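Long-range contacts in PA4485 (Pseudomonas aeruginosa, PDB 4AVR), which is probably a lytic transglycosylase that cleaves peptidoglycan glycan strands, with a preference for naked strands lacking stem peptides: residues G4-Y9 with R67-S72; N27-A32 with R73-G78; A40-T45 with V55-R60; N46-R51 with V86-I91. All coordinates share one frame; numbering follows the deposited sequence.

Contact 1 (G4-Y9 with R67-S72)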
loop_
_atom_site.group_PDB
_atom_site.type_symbol
_atom_site.label_atom_id
_atom_site.label_comp_id
_atom_site.label_asym_id
_atom_site.label_seq_id
_atom_site.Cartn_x
_atom_site.Cartn_y
_atom_site.Cartn_z
ATOM N N GLY A 4 -16.399 -2.133 8.729
ATOM C CA GLY A 4 -16.134 -1.306 7.571
ATOM C C GLY A 4 -15.086 -1.977 6.711
ATOM O O GLY A 4 -14.700 -3.122 6.969
ATOM N N GLU A 5 -14.615 -1.265 5.695
ATOM C CA GLU A 5 -13.559 -1.780 4.839
ATOM C C GLU A 5 -12.205 -1.616 5.512
ATOM O O GLU A 5 -11.926 -0.564 6.104
ATOM C CB GLU A 5 -13.572 -1.064 3.482
ATOM C CG GLU A 5 -12.502 -1.498 2.490
ATOM C CD GLU A 5 -12.490 -0.626 1.238
ATOM O OE1 GLU A 5 -12.005 0.523 1.290
ATOM O OE2 GLU A 5 -12.960 -1.105 0.193
ATOM N N ALA A 6 -11.357 -2.625 5.395
ATOM C CA ALA A 6 -9.933 -2.538 5.757
ATOM C C ALA A 6 -9.107 -2.454 4.488
ATOM O O ALA A 6 -9.422 -3.076 3.475
ATOM C CB ALA A 6 -9.474 -3.749 6.559
ATOM N N SER A 7 -8.007 -1.713 4.587
ATOM C CA SER A 7 -6.973 -1.653 3.559
ATOM C C SER A 7 -5.632 -1.961 4.204
ATOM O O SER A 7 -5.556 -2.118 5.416
ATOM C CB SER A 7 -6.910 -0.248 2.959
ATOM O OG SER A 7 -6.233 0.625 3.846
ATOM N N TYR A 8 -4.570 -1.991 3.392
ATOM C CA TYR A 8 -3.224 -2.066 3.946
ATOM C C TYR A 8 -2.300 -1.052 3.303
ATOM O O TYR A 8 -2.477 -0.631 2.156
ATOM C CB TYR A 8 -2.643 -3.479 3.924
ATOM C CG TYR A 8 -2.300 -4.104 2.592
ATOM C CD1 TYR A 8 -1.040 -3.963 2.033
ATOM C CD2 TYR A 8 -3.215 -4.927 1.943
ATOM C CE1 TYR A 8 -0.699 -4.622 0.849
ATOM C CE2 TYR A 8 -2.904 -5.603 0.784
ATOM C CZ TYR A 8 -1.651 -5.435 0.238
ATOM O OH TYR A 8 -1.312 -6.114 -0.917
ATOM N N TYR A 9 -1.320 -0.627 4.089
ATOM C CA TYR A 9 -0.337 0.356 3.646
ATOM C C TYR A 9 0.566 -0.196 2.543
ATOM O O TYR A 9 1.020 -1.329 2.594
ATOM C CB TYR A 9 0.598 0.717 4.784
ATOM C CG TYR A 9 0.083 1.590 5.912
ATOM C CD1 TYR A 9 -0.809 1.098 6.849
ATOM C CD2 TYR A 9 0.559 2.884 6.092
ATOM C CE1 TYR A 9 -1.217 1.867 7.921
ATOM C CE2 TYR A 9 0.163 3.652 7.171
ATOM C CZ TYR A 9 -0.729 3.138 8.084
ATOM O OH TYR A 9 -1.125 3.877 9.175
ATOM N N ARG A 67 -14.224 3.255 4.816
ATOM C CA ARG A 67 -12.987 2.582 5.221
ATOM C C ARG A 67 -12.791 2.848 6.712
ATOM O O ARG A 67 -12.752 3.998 7.134
ATOM C CB ARG A 67 -11.797 3.070 4.365
ATOM C CG ARG A 67 -10.510 2.234 4.508
ATOM C CD ARG A 67 -9.504 2.508 3.397
ATOM N NE ARG A 67 -10.082 2.306 2.073
ATOM C CZ ARG A 67 -9.758 3.003 0.982
ATOM N NH1 ARG A 67 -8.860 3.988 1.036
ATOM N NH2 ARG A 67 -10.395 2.744 -0.160
ATOM N N ILE A 68 -12.668 1.778 7.508
ATOM C CA ILE A 68 -12.601 1.886 8.960
ATOM C C ILE A 68 -11.192 1.738 9.524
ATOM O O ILE A 68 -10.911 2.287 10.584
ATOM C CB ILE A 68 -13.576 0.863 9.613
ATOM C CG1 ILE A 68 -13.835 1.204 11.083
ATOM C CG2 ILE A 68 -13.120 -0.580 9.450
ATOM C CD1 ILE A 68 -14.974 0.402 11.681
ATOM N N ILE A 69 -10.315 1.001 8.849
ATOM C CA ILE A 69 -8.986 0.737 9.396
ATOM C C ILE A 69 -8.023 0.459 8.260
ATOM O O ILE A 69 -8.405 -0.125 7.258
ATOM C CB ILE A 69 -9.052 -0.429 10.415
ATOM C CG1 ILE A 69 -7.814 -0.508 11.310
ATOM C CG2 ILE A 69 -9.372 -1.763 9.744
ATOM C CD1 ILE A 69 -8.022 -1.356 12.549
ATOM N N ASP A 70 -6.778 0.911 8.412
ATOM C CA ASP A 70 -5.695 0.584 7.492
ATOM C C ASP A 70 -4.633 -0.159 8.280
ATOM O O ASP A 70 -4.185 0.350 9.298
ATOM C CB ASP A 70 -5.067 1.854 6.898
ATOM C CG ASP A 70 -6.076 2.763 6.188
ATOM O OD1 ASP A 70 -7.097 2.278 5.648
ATOM O OD2 ASP A 70 -5.843 3.985 6.176
ATOM N N VAL A 71 -4.230 -1.346 7.824
ATOM C CA VAL A 71 -3.330 -2.196 8.605
ATOM C C VAL A 71 -1.963 -2.337 7.930
ATOM O O VAL A 71 -1.805 -2.096 6.735
ATOM C CB VAL A 71 -3.960 -3.594 8.869
ATOM C CG1 VAL A 71 -5.326 -3.447 9.529
ATOM C CG2 VAL A 71 -4.047 -4.415 7.590
ATOM N N SER A 72 -0.980 -2.750 8.717
ATOM C CA SER A 72 0.350 -3.017 8.188
ATOM C C SER A 72 0.350 -4.209 7.235
ATOM O O SER A 72 -0.562 -5.034 7.233
ATOM C CB SER A 72 1.309 -3.311 9.319
ATOM O OG SER A 72 0.945 -4.547 9.929
#

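Contact 2 (N27-A32 with R73-G78)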
loop_
_atom_site.group_PDB
_atom_site.type_symbol
_atom_site.label_atom_id
_atom_site.label_comp_id
_atom_site.label_asym_id
_atom_site.label_seq_id
_atom_site.Cartn_x
_atom_site.Cartn_y
_atom_site.Cartn_z
ATOM N N ASN A 27 6.548 -4.613 9.054
ATOM C CA ASN A 27 6.701 -5.804 9.889
ATOM C C ASN A 27 6.074 -5.722 11.270
ATOM O O ASN A 27 6.067 -6.720 12.001
ATOM C CB ASN A 27 8.190 -6.138 10.057
ATOM C CG ASN A 27 8.853 -6.465 8.754
ATOM O OD1 ASN A 27 8.292 -7.180 7.920
ATOM N ND2 ASN A 27 10.050 -5.937 8.555
ATOM N N ALA A 28 5.561 -4.552 11.637
ATOM C CA ALA A 28 4.857 -4.368 12.905
ATOM C C ALA A 28 3.392 -4.781 12.730
ATOM O O ALA A 28 2.922 -4.925 11.608
ATOM C CB ALA A 28 4.955 -2.920 13.345
ATOM N N MET A 29 2.684 -4.962 13.839
ATOM C CA MET A 29 1.244 -5.253 13.823
ATOM C C MET A 29 0.491 -3.998 14.224
ATOM O O MET A 29 -0.067 -3.900 15.317
ATOM C CB MET A 29 0.921 -6.404 14.756
ATOM C CG MET A 29 1.462 -7.732 14.237
ATOM S SD MET A 29 0.645 -8.303 12.729
ATOM C CE MET A 29 -0.952 -8.796 13.341
ATOM N N THR A 30 0.491 -3.028 13.326
ATOM C CA THR A 30 -0.023 -1.696 13.600
ATOM C C THR A 30 -1.128 -1.345 12.619
ATOM O O THR A 30 -1.297 -1.987 11.566
ATOM C CB THR A 30 1.095 -0.630 13.552
ATOM O OG1 THR A 30 1.796 -0.724 12.307
ATOM C CG2 THR A 30 2.084 -0.844 14.686
ATOM N N ALA A 31 -1.881 -0.303 12.970
ATOM C CA ALA A 31 -2.982 0.150 12.152
ATOM C C ALA A 31 -3.336 1.608 12.407
ATOM O O ALA A 31 -3.007 2.194 13.437
ATOM C CB ALA A 31 -4.212 -0.729 12.375
ATOM N N ALA A 32 -4.045 2.168 11.435
ATOM C CA ALA A 32 -4.632 3.498 11.490
ATOM C C ALA A 32 -6.114 3.425 11.776
ATOM O O ALA A 32 -6.814 2.600 11.190
ATOM C CB ALA A 32 -4.429 4.221 10.169
ATOM N N ARG A 73 1.427 -4.331 6.461
ATOM C CA ARG A 73 1.577 -5.483 5.577
ATOM C C ARG A 73 1.508 -6.801 6.338
ATOM O O ARG A 73 0.837 -7.744 5.908
ATOM C CB ARG A 73 2.894 -5.391 4.802
ATOM C CG ARG A 73 2.968 -6.399 3.651
ATOM C CD ARG A 73 4.053 -7.409 3.722
ATOM N NE ARG A 73 5.232 -6.994 4.373
ATOM C CZ ARG A 73 5.855 -7.495 5.434
ATOM N NH1 ARG A 73 5.516 -8.583 6.146
ATOM N NH2 ARG A 73 6.908 -6.810 5.761
ATOM N N LYS A 74 2.215 -6.895 7.457
ATOM C CA LYS A 74 2.222 -8.125 8.240
ATOM C C LYS A 74 0.817 -8.456 8.741
ATOM O O LYS A 74 0.408 -9.630 8.741
ATOM C CB LYS A 74 3.207 -8.016 9.408
ATOM C CG LYS A 74 3.312 -9.271 10.242
ATOM C CD LYS A 74 4.006 -10.387 9.515
ATOM C CE LYS A 74 4.285 -11.551 10.455
ATOM N NZ LYS A 74 4.886 -12.722 9.754
ATOM N N ALA A 75 0.061 -7.449 9.173
ATOM C CA ALA A 75 -1.318 -7.690 9.602
ATOM C C ALA A 75 -2.175 -8.168 8.428
ATOM O O ALA A 75 -3.026 -9.050 8.590
ATOM C CB ALA A 75 -1.907 -6.437 10.231
ATOM N N ALA A 76 -1.971 -7.581 7.255
ATOM C CA ALA A 76 -2.704 -7.994 6.062
ATOM C C ALA A 76 -2.430 -9.448 5.707
ATOM O O ALA A 76 -3.330 -10.179 5.289
ATOM C CB ALA A 76 -2.378 -7.100 4.900
ATOM N N GLU A 77 -1.187 -9.886 5.888
ATOM C CA GLU A 77 -0.854 -11.308 5.711
ATOM C C GLU A 77 -1.647 -12.185 6.674
ATOM O O GLU A 77 -2.215 -13.202 6.274
ATOM C CB GLU A 77 0.652 -11.542 5.894
ATOM C CG GLU A 77 1.476 -10.916 4.783
ATOM C CD GLU A 77 2.963 -10.898 5.015
ATOM O OE1 GLU A 77 3.442 -10.865 6.159
ATOM O OE2 GLU A 77 3.695 -10.744 4.015
ATOM N N GLY A 78 -1.695 -11.792 7.946
ATOM C CA GLY A 78 -2.453 -12.549 8.941
ATOM C C GLY A 78 -3.949 -12.588 8.639
ATOM O O GLY A 78 -4.619 -13.552 8.977
#

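Contact 3 (A40-T45 with V55-R60)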
loop_
_atom_site.group_PDB
_atom_site.type_symbol
_atom_site.label_atom_id
_atom_site.label_comp_id
_atom_site.label_asym_id
_atom_site.label_seq_id
_atom_site.Cartn_x
_atom_site.Cartn_y
_atom_site.Cartn_z
ATOM N N ALA A 40 -4.031 1.668 21.479
ATOM C CA ALA A 40 -5.208 0.811 21.633
ATOM C C ALA A 40 -5.028 -0.479 20.838
ATOM O O ALA A 40 -4.574 -0.461 19.706
ATOM C CB ALA A 40 -6.470 1.527 21.169
ATOM N N ARG A 41 -5.387 -1.597 21.459
ATOM C CA ARG A 41 -5.381 -2.908 20.807
ATOM C C ARG A 41 -6.764 -3.208 20.244
ATOM O O ARG A 41 -7.771 -3.026 20.922
ATOM C CB ARG A 41 -4.944 -4.018 21.782
ATOM C CG ARG A 41 -3.489 -3.911 22.214
ATOM C CD ARG A 41 -3.054 -4.942 23.245
ATOM N NE ARG A 41 -3.070 -6.329 22.759
ATOM C CZ ARG A 41 -3.906 -7.287 23.166
ATOM N NH1 ARG A 41 -4.846 -7.041 24.071
ATOM N NH2 ARG A 41 -3.799 -8.505 22.653
ATOM N N VAL A 42 -6.788 -3.699 19.008
ATOM C CA VAL A 42 -8.013 -3.954 18.286
ATOM C C VAL A 42 -7.941 -5.319 17.617
ATOM O O VAL A 42 -6.984 -5.596 16.890
ATOM C CB VAL A 42 -8.199 -2.872 17.203
ATOM C CG1 VAL A 42 -9.479 -3.086 16.405
ATOM C CG2 VAL A 42 -8.179 -1.468 17.817
ATOM N N ARG A 43 -8.945 -6.168 17.853
ATOM C CA ARG A 43 -9.080 -7.407 17.098
ATOM C C ARG A 43 -9.816 -7.120 15.792
ATOM O O ARG A 43 -10.929 -6.598 15.802
ATOM C CB ARG A 43 -9.815 -8.487 17.881
ATOM C CG ARG A 43 -9.865 -9.813 17.120
ATOM C CD ARG A 43 -10.313 -10.982 17.993
ATOM N NE ARG A 43 -9.163 -11.468 18.773
ATOM C CZ ARG A 43 -9.040 -11.516 20.103
ATOM N NH1 ARG A 43 -10.029 -11.163 20.928
ATOM N NH2 ARG A 43 -7.895 -11.966 20.614
ATOM N N VAL A 44 -9.179 -7.479 14.686
ATOM C CA VAL A 44 -9.718 -7.284 13.351
ATOM C C VAL A 44 -10.027 -8.662 12.769
ATOM O O VAL A 44 -9.154 -9.521 12.750
ATOM C CB VAL A 44 -8.690 -6.570 12.454
ATOM C CG1 VAL A 44 -9.271 -6.324 11.075
ATOM C CG2 VAL A 44 -8.228 -5.280 13.103
ATOM N N THR A 45 -11.258 -8.856 12.296
ATOM C CA THR A 45 -11.667 -10.109 11.675
ATOM C C THR A 45 -12.049 -9.831 10.231
ATOM O O THR A 45 -12.921 -9.010 9.958
ATOM C CB THR A 45 -12.867 -10.728 12.406
ATOM O OG1 THR A 45 -12.537 -10.943 13.774
ATOM C CG2 THR A 45 -13.286 -12.054 11.767
ATOM N N VAL A 55 -4.150 -5.816 16.219
ATOM C CA VAL A 55 -3.259 -4.712 15.860
ATOM C C VAL A 55 -3.295 -3.636 16.930
ATOM O O VAL A 55 -4.208 -3.578 17.755
ATOM C CB VAL A 55 -3.626 -4.101 14.491
ATOM C CG1 VAL A 55 -3.403 -5.107 13.361
ATOM C CG2 VAL A 55 -5.054 -3.556 14.495
ATOM N N ARG A 56 -2.257 -2.803 16.905
ATOM C CA ARG A 56 -2.099 -1.666 17.805
ATOM C C ARG A 56 -2.235 -0.387 16.982
ATOM O O ARG A 56 -1.581 -0.242 15.943
ATOM C CB ARG A 56 -0.681 -1.774 18.405
ATOM C CG ARG A 56 -0.210 -0.653 19.292
ATOM C CD ARG A 56 1.163 -0.995 19.860
ATOM N NE ARG A 56 2.234 -1.167 18.857
ATOM C CZ ARG A 56 2.963 -0.171 18.366
ATOM N NH1 ARG A 56 2.756 1.084 18.754
ATOM N NH2 ARG A 56 3.922 -0.423 17.491
ATOM N N ILE A 57 -3.057 0.564 17.431
ATOM C CA ILE A 57 -3.290 1.803 16.694
ATOM C C ILE A 57 -2.088 2.747 16.859
ATOM O O ILE A 57 -1.695 3.072 17.983
ATOM C CB ILE A 57 -4.589 2.513 17.151
ATOM C CG1 ILE A 57 -5.793 1.558 17.001
ATOM C CG2 ILE A 57 -4.779 3.829 16.401
ATOM C CD1 ILE A 57 -5.965 0.950 15.613
ATOM N N ASN A 58 -1.525 3.187 15.746
ATOM C CA ASN A 58 -0.417 4.149 15.783
ATOM C C ASN A 58 -0.514 5.233 14.716
ATOM O O ASN A 58 0.456 5.938 14.492
ATOM C CB ASN A 58 0.955 3.445 15.746
ATOM C CG ASN A 58 1.326 2.982 14.363
ATOM O OD1 ASN A 58 0.483 2.950 13.470
ATOM N ND2 ASN A 58 2.603 2.632 14.169
ATOM N N ASP A 59 -1.669 5.392 14.074
ATOM C CA ASP A 59 -1.779 6.356 12.989
ATOM C C ASP A 59 -3.225 6.791 12.813
ATOM O O ASP A 59 -4.144 6.154 13.335
ATOM C CB ASP A 59 -1.233 5.750 11.684
ATOM C CG ASP A 59 -0.735 6.784 10.676
ATOM O OD1 ASP A 59 -0.743 8.002 10.948
ATOM O OD2 ASP A 59 -0.306 6.350 9.582
ATOM N N ARG A 60 -3.388 7.882 12.072
ATOM C CA ARG A 60 -4.673 8.411 11.672
ATOM C C ARG A 60 -4.911 8.128 10.196
ATOM O O ARG A 60 -4.149 7.418 9.549
ATOM C CB ARG A 60 -4.758 9.912 12.030
ATOM C CG ARG A 60 -4.638 10.180 13.524
ATOM C CD ARG A 60 -5.787 9.560 14.294
ATOM N NE ARG A 60 -5.624 9.705 15.735
ATOM C CZ ARG A 60 -6.001 8.786 16.629
ATOM N NH1 ARG A 60 -6.574 7.651 16.237
ATOM N NH2 ARG A 60 -5.793 8.977 17.929
#

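Contact 4 (N46-R51 with V86-I91)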
loop_
_atom_site.group_PDB
_atom_site.type_symbol
_atom_site.label_atom_id
_atom_site.label_comp_id
_atom_site.label_asym_id
_atom_site.label_seq_id
_atom_site.Cartn_x
_atom_site.Cartn_y
_atom_site.Cartn_z
ATOM N N ASN A 46 -11.389 -10.515 9.304
ATOM C CA ASN A 46 -11.725 -10.462 7.895
ATOM C C ASN A 46 -13.006 -11.264 7.687
ATOM O O ASN A 46 -13.028 -12.473 7.910
ATOM C CB ASN A 46 -10.569 -11.036 7.067
ATOM C CG ASN A 46 -10.801 -10.968 5.575
ATOM O OD1 ASN A 46 -11.930 -10.908 5.105
ATOM N ND2 ASN A 46 -9.716 -10.998 4.807
ATOM N N LEU A 47 -14.081 -10.592 7.306
ATOM C CA LEU A 47 -15.374 -11.261 7.194
ATOM C C LEU A 47 -15.465 -12.170 5.977
ATOM O O LEU A 47 -16.357 -13.019 5.908
ATOM C CB LEU A 47 -16.502 -10.243 7.229
ATOM C CG LEU A 47 -16.601 -9.521 8.577
ATOM C CD1 LEU A 47 -17.368 -8.203 8.458
ATOM C CD2 LEU A 47 -17.266 -10.421 9.591
ATOM N N ASP A 48 -14.542 -12.036 5.040
ATOM C CA ASP A 48 -14.510 -12.915 3.869
ATOM C C ASP A 48 -13.890 -14.276 4.128
ATOM O O ASP A 48 -14.259 -15.236 3.447
ATOM C CB ASP A 48 -13.894 -12.199 2.676
ATOM C CG ASP A 48 -14.880 -11.181 2.042
ATOM O OD1 ASP A 48 -16.077 -11.232 2.365
ATOM O OD2 ASP A 48 -14.423 -10.391 1.218
ATOM N N ASN A 49 -13.001 -14.394 5.109
ATOM C CA ASN A 49 -12.376 -15.686 5.428
ATOM C C ASN A 49 -12.376 -16.048 6.909
ATOM O O ASN A 49 -11.929 -17.126 7.262
ATOM C CB ASN A 49 -10.960 -15.712 4.887
ATOM C CG ASN A 49 -10.094 -14.591 5.491
ATOM O OD1 ASN A 49 -10.358 -14.079 6.535
ATOM N ND2 ASN A 49 -9.036 -14.239 4.733
ATOM N N ARG A 50 -12.875 -15.157 7.752
ATOM C CA ARG A 50 -12.936 -15.361 9.209
ATOM C C ARG A 50 -11.590 -15.413 9.923
ATOM O O ARG A 50 -11.517 -15.714 11.127
ATOM C CB ARG A 50 -13.751 -16.623 9.582
ATOM C CG ARG A 50 -15.142 -16.745 9.033
ATOM C CD ARG A 50 -15.949 -15.661 9.615
ATOM N NE ARG A 50 -16.346 -15.912 11.002
ATOM C CZ ARG A 50 -17.214 -15.125 11.620
ATOM N NH1 ARG A 50 -17.819 -14.122 10.933
ATOM N NH2 ARG A 50 -17.488 -15.341 12.890
ATOM N N ARG A 51 -10.522 -15.028 9.220
ATOM C CA ARG A 51 -9.219 -14.895 9.864
ATOM C C ARG A 51 -9.182 -13.635 10.707
ATOM O O ARG A 51 -9.815 -12.637 10.367
ATOM C CB ARG A 51 -8.117 -14.859 8.829
ATOM C CG ARG A 51 -8.058 -16.161 8.041
ATOM C CD ARG A 51 -6.904 -16.221 7.074
ATOM N NE ARG A 51 -5.646 -16.308 7.776
ATOM C CZ ARG A 51 -4.464 -16.308 7.176
ATOM N NH1 ARG A 51 -4.388 -16.215 5.855
ATOM N NH2 ARG A 51 -3.360 -16.383 7.901
ATOM N N VAL A 86 -8.348 -5.143 -0.259
ATOM C CA VAL A 86 -9.272 -4.693 0.746
ATOM C C VAL A 86 -10.156 -5.850 1.169
ATOM O O VAL A 86 -10.234 -6.882 0.501
ATOM C CB VAL A 86 -10.126 -3.552 0.196
ATOM C CG1 VAL A 86 -9.262 -2.333 -0.093
ATOM C CG2 VAL A 86 -10.919 -3.989 -1.036
ATOM N N ALA A 87 -10.815 -5.672 2.303
ATOM C CA ALA A 87 -11.742 -6.682 2.788
ATOM C C ALA A 87 -12.703 -6.028 3.751
ATOM O O ALA A 87 -12.328 -5.117 4.471
ATOM C CB ALA A 87 -10.995 -7.804 3.501
ATOM N N PRO A 88 -13.937 -6.540 3.832
ATOM C CA PRO A 88 -14.825 -6.135 4.919
ATOM C C PRO A 88 -14.329 -6.733 6.221
ATOM O O PRO A 88 -14.009 -7.926 6.271
ATOM C CB PRO A 88 -16.168 -6.751 4.511
ATOM C CG PRO A 88 -15.782 -7.981 3.734
ATOM C CD PRO A 88 -14.490 -7.654 3.034
ATOM N N VAL A 89 -14.284 -5.929 7.281
ATOM C CA VAL A 89 -13.822 -6.390 8.565
ATOM C C VAL A 89 -14.772 -5.989 9.680
ATOM O O VAL A 89 -15.473 -4.983 9.621
ATOM C CB VAL A 89 -12.391 -5.887 8.928
ATOM C CG1 VAL A 89 -11.369 -6.409 7.937
ATOM C CG2 VAL A 89 -12.339 -4.374 9.040
ATOM N N ARG A 90 -14.744 -6.810 10.722
ATOM C CA ARG A 90 -15.252 -6.423 12.039
ATOM C C ARG A 90 -14.046 -5.971 12.864
ATOM O O ARG A 90 -12.956 -6.546 12.746
ATOM C CB ARG A 90 -15.901 -7.623 12.749
ATOM C CG ARG A 90 -17.014 -7.251 13.720
ATOM C CD ARG A 90 -18.285 -6.971 12.954
ATOM N NE ARG A 90 -19.434 -6.581 13.766
ATOM C CZ ARG A 90 -20.195 -7.416 14.464
ATOM N NH1 ARG A 90 -19.923 -8.711 14.513
ATOM N NH2 ARG A 90 -21.254 -6.943 15.122
ATOM N N ILE A 91 -14.228 -4.936 13.667
ATOM C CA ILE A 91 -13.220 -4.540 14.638
ATOM C C ILE A 91 -13.821 -4.510 16.029
ATOM O O ILE A 91 -14.999 -4.196 16.227
ATOM C CB ILE A 91 -12.538 -3.192 14.302
ATOM C CG1 ILE A 91 -13.482 -1.996 14.413
ATOM C CG2 ILE A 91 -11.884 -3.265 12.930
ATOM C CD1 ILE A 91 -12.768 -0.655 14.321
HETATM O O HOH W 1 -12.404 -8.198 -0.608
#

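Contact 1 (G4-Y9 with R67-S72)
A parallel strand pair interrupted by a beta bulge joins Glu-5 to Arg-67 and, one step out of register, Ala-6 to Ile-69. The extra residue is Ile-68, whose backbone turns to psi -28°; its N still donates to Glu-5 O (2.8 Å), and its CG2 lies against Gly-4 CA at 3.6 Å. Beyond the bulge Ser-7 N donates to Ile-69 O, Val-71 N to Ser-7 O and Tyr-9 N to Val-71 O. Strands 2-8 and 67-71 are neighbours in the six-stranded sheet of this double-psi beta-barrel family, where Ala-6 CB meets Ile-69 CG2 at 3.8 Å on the face turned to Val-89. Polar groups occupy the other face. In one of two Arg-67 conformers, and not necessarily the other, NE (2.7 Å) and NH2 (3.1 Å) both grip Glu-5 OE1 side-on, with carboxylate and guanidinium nearly coplanar. Ser-7 OG, set between backbone N and carbonyl carbon (chi1 77°), donates to Asp-70 OD1 at 2.6 Å from above the carboxylate plane; Asp-70 OD2 forms a salt bridge with Arg-12 of the second subunit. The Tyr-9 ring presents its edge to Val-71 O, 3.3 Å from CD1, while its OH bonds to Asp-59.

Contact 2 (N27-A32 with R73-G78)
Asn-27 OD1 accepts a short, fairly straight hydrogen bond from Arg-73 NH2 (2.6 Å, 166° at the hydrogen). It joins the first turn of helix 73-79 to the loop that leads into strand 30-32 of the double-psi beta-barrel sheet. The oxygen lies in the guanidinium plane, but the nitrogen stands above the plane of the Asn-27 amide, and the two flat groups are turned 63° apart. The other terminal nitrogen, Arg-73 NH1, reaches Glu-77 OE1 at 3.1 Å, one turn along the helix, in a salt bridge. Here too OE1 lies in the guanidinium plane, though NH1 stands above the carboxylate plane. The guanidinium thus has its rotation fixed by partners on two nitrogens, despite a strained aliphatic chain whose CD sits off the staggered positions (chi2 -118°). A shared hydroxyl ties the same two elements together: Ser-72 OG, at the N-cap, bonds both to Ala-28 O and to Ala-75 N. Further along, Lys-74 turns only its aliphatic start to the loop, CB being 3.8 Å from Ala-28 O. Met-29 approaches the helix with a chain bent at both chi2 and chi3, which brings its thioether alongside the backbone. Its SD passes 3.8 Å from Lys-74 CG and 3.7 Å from Ala-75 N, and the terminal CE rests 4.0 Å from Ala-75 CB.

Contact 3 (A40-T45 with V55-R60)
Val-42 lays its CG2 methyl obliquely across Ile-57, 3.9 Å from CG1 and 4.0 Å from CD1. That methyl stands anti to the carbonyl carbon of Val-42, while CG1 is anti to the backbone N (chi1 -180°) and belongs to the side that meets Ile-91 of strand 87-93. A second branched pair repeats the theme two residues on: Val-44 CG2 and Val-55 CG2 touch at 3.9 Å, again obliquely, and Val-55 CG2 also lies 3.7 Å from Val-42 O. These are the methyls of a buried apolar face to which Ile-69 and Ala-31 add from neighbouring strands. The Val-55 methyl that does this work is held between its own backbone N and carbonyl carbon (chi1 -65° for the other branch).

The backbones are joined by three bonds. Val-42 and Val-55 form a hydrogen-bonded antiparallel pair, Val-42 N to Val-55 O and Val-55 N to Val-42 O, each 2.9 Å, and Ile-57 N donates to Ala-40 O. Between these rungs Arg-41 and Arg-56 make a non-hydrogen-bonded pair on the opposite face from the valines; Arg-56 NH1 forms a salt bridge with Glu-22. The short axes of strands 41-45 and 55-59 make 126° between their N-to-C directions, a marked twist; Val-44 continues the backbone pairing with Val-53. Such a strongly twisted beta hairpin, strands 41-46 and 52-59, with its branched aliphatics turned inward, forms part of the sheet of the double-psi beta barrel.

Contact 4 (N46-R51 with V86-I91)
Asn-46 and Val-89 form an antiparallel non-hydrogen-bonded pair, their CA atoms 4.6 Å apart, and Leu-47 N then donates to Pro-88 O at 2.9 Å. The connection is the tip of the beta hairpin 41-46/52-59, where the chain leaves strand 41-46 and turns beside strand 87-93, its antiparallel neighbour in the double-psi beta-barrel sheet. The turn is held from within. Asn-46 OD1 accepts from Asp-48 N (2.8 Å), an Asx turn, and a second Asx turn follows at Asn-49, whose OD1 accepts from Arg-51 N. The amide nitrogens of both asparagines donate to the same acceptor, Leu-79 O, at the C-terminal end of helix 73-79, so one carbonyl holds the start and the middle of the loop.

With CG anti to its backbone N (chi1 -178°), Asn-46 lays its amide against Ala-87, whose CB is 3.6 Å from OD1 and 3.7 Å from ND2. Leu-47 crosses to the strand: its CD1 lies 3.6 Å from Val-89 C, resting on the backbone where Val-89 joins Arg-90, and its CB approaches the Pro-88 ring. The side chains of Asp-48 and Pro-88 cross at about a right angle. The carboxylate comes up to the CG-CD side of the ring, Asp-48 OD1 being 3.5 Å from Pro-88 CG. A water donates to Val-86 O and, by a long and weak bond, to Asp-48 OD2; the same carboxylate oxygen lies 3.3 Å from Pro-88 CD.

In the fold
From the N terminus, strand 2-8 pairs with strand 67-71, closing contact 1 across 57 intervening residues. Segment 27-32 comes next and is closed by helix 73-79 in contact 2, which crosses contact 1 along the chain. The hairpin of contact 3 closes within the spans of both. Contact 4 starts at that hairpin's tip and ends on strand 87-93, so it crosses the other three. Strand 87-93 pairs with strands 2-8 and 41-46, linking contacts 1, 3 and 4, while strand 30-32 bridges 67-71 and 52-59. Contacts 1, 3 and 4 pair strands of the double-psi beta-barrel sheet, and contact 2 ties the helix to the loop entering strand 30-32.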